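Local coordinates for DNA protection during starvation protein (Brevibacillus brevis, PDB 1N1Q), which probably oxidises Fe(2+) with hydrogen peroxide, stores the product as ferric mineral inside a hollow dodecamer, and binds and protects DNA in stationary phase, at residues W20-Y24 / A53-I57; R15-W20 / L107-L111. One frame throughout, in Å; residues are numbered along the deposited sequence.

Contact 1 (W20-Y24 / A53-I57)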
# COMPACT_ATOMS: atom_id res chain seq x y z
N TRP A 20 -15.24 -8.12 23.08
CA TRP A 20 -15.32 -7.70 21.69
C TRP A 20 -14.31 -8.37 20.78
O TRP A 20 -14.55 -8.49 19.58
CB TRP A 20 -15.24 -6.17 21.59
CG TRP A 20 -16.53 -5.54 21.99
CD1 TRP A 20 -16.81 -4.89 23.16
CD2 TRP A 20 -17.76 -5.60 21.26
NE1 TRP A 20 -18.14 -4.54 23.21
CE2 TRP A 20 -18.75 -4.97 22.06
CE3 TRP A 20 -18.13 -6.13 20.02
CZ2 TRP A 20 -20.08 -4.86 21.64
CZ3 TRP A 20 -19.45 -6.02 19.61
CH2 TRP A 20 -20.41 -5.39 20.42
N VAL A 21 -13.19 -8.81 21.34
CA VAL A 21 -12.19 -9.52 20.54
C VAL A 21 -12.82 -10.87 20.20
O VAL A 21 -12.68 -11.37 19.09
CB VAL A 21 -10.87 -9.73 21.32
CG1 VAL A 21 -9.88 -10.54 20.48
CG2 VAL A 21 -10.27 -8.39 21.66
N VAL A 22 -13.51 -11.46 21.17
CA VAL A 22 -14.19 -12.73 20.95
C VAL A 22 -15.32 -12.53 19.93
O VAL A 22 -15.45 -13.29 18.97
CB VAL A 22 -14.79 -13.30 22.27
CG1 VAL A 22 -15.79 -14.41 21.95
CG2 VAL A 22 -13.68 -13.83 23.16
N LEU A 23 -16.12 -11.49 20.14
CA LEU A 23 -17.24 -11.20 19.24
C LEU A 23 -16.81 -10.88 17.81
O LEU A 23 -17.53 -11.19 16.87
CB LEU A 23 -18.09 -10.05 19.79
CG LEU A 23 -19.08 -10.49 20.88
CD1 LEU A 23 -19.66 -9.28 21.59
CD2 LEU A 23 -20.19 -11.32 20.24
N TYR A 24 -15.65 -10.26 17.63
CA TYR A 24 -15.18 -9.94 16.29
C TYR A 24 -15.12 -11.23 15.48
O TYR A 24 -15.53 -11.27 14.32
CB TYR A 24 -13.80 -9.29 16.33
CG TYR A 24 -13.22 -8.99 14.96
CD1 TYR A 24 -13.69 -7.92 14.20
CD2 TYR A 24 -12.20 -9.78 14.44
CE1 TYR A 24 -13.15 -7.64 12.94
CE2 TYR A 24 -11.66 -9.51 13.18
CZ TYR A 24 -12.13 -8.44 12.44
OH TYR A 24 -11.58 -8.17 11.21
N ALA A 53 -17.63 -4.11 15.97
CA ALA A 53 -16.82 -4.80 16.97
C ALA A 53 -15.38 -4.31 16.86
O ALA A 53 -14.73 -4.01 17.87
CB ALA A 53 -16.88 -6.30 16.74
N SER A 54 -14.88 -4.25 15.63
CA SER A 54 -13.53 -3.80 15.37
C SER A 54 -13.33 -2.40 15.95
O SER A 54 -12.26 -2.08 16.48
CB SER A 54 -13.29 -3.81 13.86
OG SER A 54 -11.98 -3.39 13.53
N GLY A 55 -14.36 -1.56 15.85
CA GLY A 55 -14.27 -0.21 16.38
C GLY A 55 -14.26 -0.18 17.90
O GLY A 55 -13.54 0.62 18.50
N HIS A 56 -15.06 -1.03 18.52
CA HIS A 56 -15.11 -1.09 19.98
C HIS A 56 -13.76 -1.56 20.53
O HIS A 56 -13.27 -1.02 21.52
CB HIS A 56 -16.22 -2.04 20.46
CG HIS A 56 -17.59 -1.64 20.01
ND1 HIS A 56 -18.04 -0.34 20.03
CD2 HIS A 56 -18.63 -2.39 19.56
CE1 HIS A 56 -19.29 -0.30 19.61
NE2 HIS A 56 -19.68 -1.53 19.32
N ILE A 57 -13.17 -2.56 19.89
CA ILE A 57 -11.89 -3.09 20.34
C ILE A 57 -10.86 -1.98 20.48
O ILE A 57 -10.21 -1.85 21.52
CB ILE A 57 -11.31 -4.11 19.34
CG1 ILE A 57 -12.22 -5.33 19.22
CG2 ILE A 57 -9.89 -4.53 19.79
CD1 ILE A 57 -12.21 -6.18 20.44

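Contact 2 (R15-W20 / L107-L111)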
# COMPACT_ATOMS: atom_id res chain seq x y z
N ARG A 15 -12.17 -6.19 30.24
CA ARG A 15 -13.13 -7.28 30.20
C ARG A 15 -13.94 -7.14 28.91
O ARG A 15 -14.26 -8.13 28.26
CB ARG A 15 -14.06 -7.18 31.41
CG ARG A 15 -14.55 -8.51 31.94
CD ARG A 15 -15.74 -9.05 31.19
NE ARG A 15 -16.59 -9.83 32.09
CZ ARG A 15 -17.18 -9.32 33.17
NH1 ARG A 15 -17.01 -8.04 33.48
NH2 ARG A 15 -17.92 -10.10 33.95
N GLN A 16 -14.25 -5.90 28.55
CA GLN A 16 -15.01 -5.65 27.34
C GLN A 16 -14.12 -5.75 26.11
O GLN A 16 -14.59 -6.08 25.02
CB GLN A 16 -15.69 -4.28 27.43
CG GLN A 16 -16.70 -4.19 28.56
CD GLN A 16 -17.61 -5.41 28.63
OE1 GLN A 16 -18.18 -5.84 27.62
NE2 GLN A 16 -17.74 -5.99 29.82
N VAL A 17 -12.84 -5.45 26.28
CA VAL A 17 -11.90 -5.57 25.18
C VAL A 17 -11.89 -7.05 24.82
O VAL A 17 -11.97 -7.42 23.66
CB VAL A 17 -10.46 -5.14 25.59
CG1 VAL A 17 -9.46 -5.61 24.53
CG2 VAL A 17 -10.38 -3.63 25.74
N ALA A 18 -11.82 -7.89 25.85
CA ALA A 18 -11.80 -9.34 25.65
C ALA A 18 -13.10 -9.81 25.00
O ALA A 18 -13.08 -10.63 24.08
CB ALA A 18 -11.59 -10.05 26.99
N ASN A 19 -14.23 -9.28 25.48
CA ASN A 19 -15.53 -9.66 24.93
C ASN A 19 -15.64 -9.33 23.45
O ASN A 19 -16.09 -10.16 22.66
CB ASN A 19 -16.67 -8.97 25.69
CG ASN A 19 -17.02 -9.67 26.98
OD1 ASN A 19 -16.78 -10.87 27.13
ND2 ASN A 19 -17.60 -8.94 27.92
N TRP A 20 -15.24 -8.12 23.08
CA TRP A 20 -15.32 -7.70 21.69
C TRP A 20 -14.31 -8.37 20.78
O TRP A 20 -14.55 -8.49 19.58
CB TRP A 20 -15.24 -6.17 21.59
CG TRP A 20 -16.53 -5.54 21.99
CD1 TRP A 20 -16.81 -4.89 23.16
CD2 TRP A 20 -17.76 -5.60 21.26
NE1 TRP A 20 -18.14 -4.54 23.21
CE2 TRP A 20 -18.75 -4.97 22.06
CE3 TRP A 20 -18.13 -6.13 20.02
CZ2 TRP A 20 -20.08 -4.86 21.64
CZ3 TRP A 20 -19.45 -6.02 19.61
CH2 TRP A 20 -20.41 -5.39 20.42
N LEU A 107 -23.97 -8.22 27.64
CA LEU A 107 -23.09 -7.05 27.62
C LEU A 107 -23.75 -5.80 28.18
O LEU A 107 -23.11 -5.01 28.87
CB LEU A 107 -22.59 -6.77 26.20
CG LEU A 107 -21.73 -7.85 25.54
CD1 LEU A 107 -21.15 -7.30 24.24
CD2 LEU A 107 -20.60 -8.27 26.49
N VAL A 108 -25.03 -5.61 27.89
CA VAL A 108 -25.74 -4.44 28.40
C VAL A 108 -25.69 -4.47 29.93
O VAL A 108 -25.45 -3.44 30.57
CB VAL A 108 -27.22 -4.42 27.94
CG1 VAL A 108 -28.04 -3.45 28.81
CG2 VAL A 108 -27.29 -3.97 26.49
N GLY A 109 -25.91 -5.65 30.50
CA GLY A 109 -25.86 -5.79 31.94
C GLY A 109 -24.47 -5.50 32.48
O GLY A 109 -24.33 -4.81 33.50
N GLU A 110 -23.45 -6.02 31.81
CA GLU A 110 -22.08 -5.80 32.24
C GLU A 110 -21.69 -4.34 32.07
O GLU A 110 -20.95 -3.78 32.89
CB GLU A 110 -21.11 -6.69 31.46
CG GLU A 110 -21.32 -8.19 31.69
CD GLU A 110 -20.24 -9.05 31.06
OE1 GLU A 110 -19.42 -8.52 30.28
OE2 GLU A 110 -20.21 -10.26 31.33
N LEU A 111 -22.18 -3.71 31.01
CA LEU A 111 -21.85 -2.31 30.76
C LEU A 111 -22.43 -1.42 31.86
O LEU A 111 -21.81 -0.44 32.27
CB LEU A 111 -22.36 -1.89 29.38
CG LEU A 111 -21.50 -2.41 28.21
CD1 LEU A 111 -22.21 -2.17 26.88
CD2 LEU A 111 -20.13 -1.72 28.23

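Contact 1 (W20-Y24 / A53-I57)
Two neighbouring antiparallel helices of the ferritin-like four-helix bundle, 4-33 and 39-66, pack here at mid-length. The axes of 20-24 and 53-57 come within 8.8 Å at 156°, and the small Ala53 permits a close backbone approach, Tyr24 CA to Ala53 CA being 5.4 Å. No hydrogen bond crosses; the joint is made by side chains. Trp20, in the m rotamer, sets its indole against helix 53-57, with CE3 3.5 Å from Ala53 CB. Tyr24, in t, carries its ring to the other flank of this methyl, which lies near the ring plane at the edge and 4.3 Å from Tyr24 CB. Farther out, Tyr24 CE1 rests 3.9 Å from Ser54 CB. The hydroxyl groups of both residues are hydrogen-bonded across the subunit boundary, Tyr24 OH to Ser54 OG of the second subunit and Ser54 OG to Tyr24 OH of that subunit, while the two Tyr24 rings stack on each other. Ile57, m at both chi angles, packs its CD1 end against Trp20 and Val21; its side chain also packs on Trp32 of the second subunit and lies about 9 Å from the bound mu-oxo-diiron. The next residue, Asp58, is an iron ligand, so this packing adjoins the intersubunit ferroxidase centre. His56, in m, covers one face of the indole: its ring turns an edge to the six-membered ring (centroids 4.4 Å apart, planes at 54°), and its CB makes a CH-pi contact 3.9 Å from the five-membered ring centroid, 10° off the normal.

Contact 2 (R15-W20 / L107-L111)
Leu107, Glu110 and Gln16 bury the most surface where helices 4-33 and 93-120 of the bundle run antiparallel. The axes of 15-20 and 107-111 approach to 11.8 Å at 165°, a gap bridged by long side chains. Leu107 projects toward 15-20, its CD1 3.7 Å from Trp20 CZ2 and its CD2 3.4 Å from Asn19 ND2 and 3.6 Å from Gln16 OE1. Glu110 OE1 accepts a nearly straight hydrogen bond from Gln16 NE2 (3.1 Å) and a weak one from Asn19 ND2 (3.0 Å). Gln16 OE1 in turn accepts from Asn19 ND2 at 3.2 Å. Arg15 NH2 forms a salt bridge with Glu110 OE2 at 3.5 Å, but the oxygen lies over the guanidinium face, so only charge links them. Ser83, on the long connection between helices 39-66 and 93-120, bonds Glu110 OE2 through OG and Asn19 OD1 through N. Thus the carboxylate's charge is met by amides, a hydroxyl and an arginine, tying that connection to both helices.

How the contacts relate
Both contacts are buried near the centre of the chain and use helix 4-33, which pairs with helix 39-66 in contact 1 and with helix 93-120 in contact 2. Trp20 serves both, and the sites, with centres about 10 Å apart, meet directly where Leu23 CD1 lies 3.6 Å from Leu107 CD1. Contact 1 is the tighter joint, apolar and aromatic within the chain, and its far side faces the second subunit close to the iron. Contact 2 spans wider-set helices, is largely polar, makes no contact with the second subunit and borders the long connection instead. Along the sequence, contact 1 is nested inside the loop that contact 2 closes.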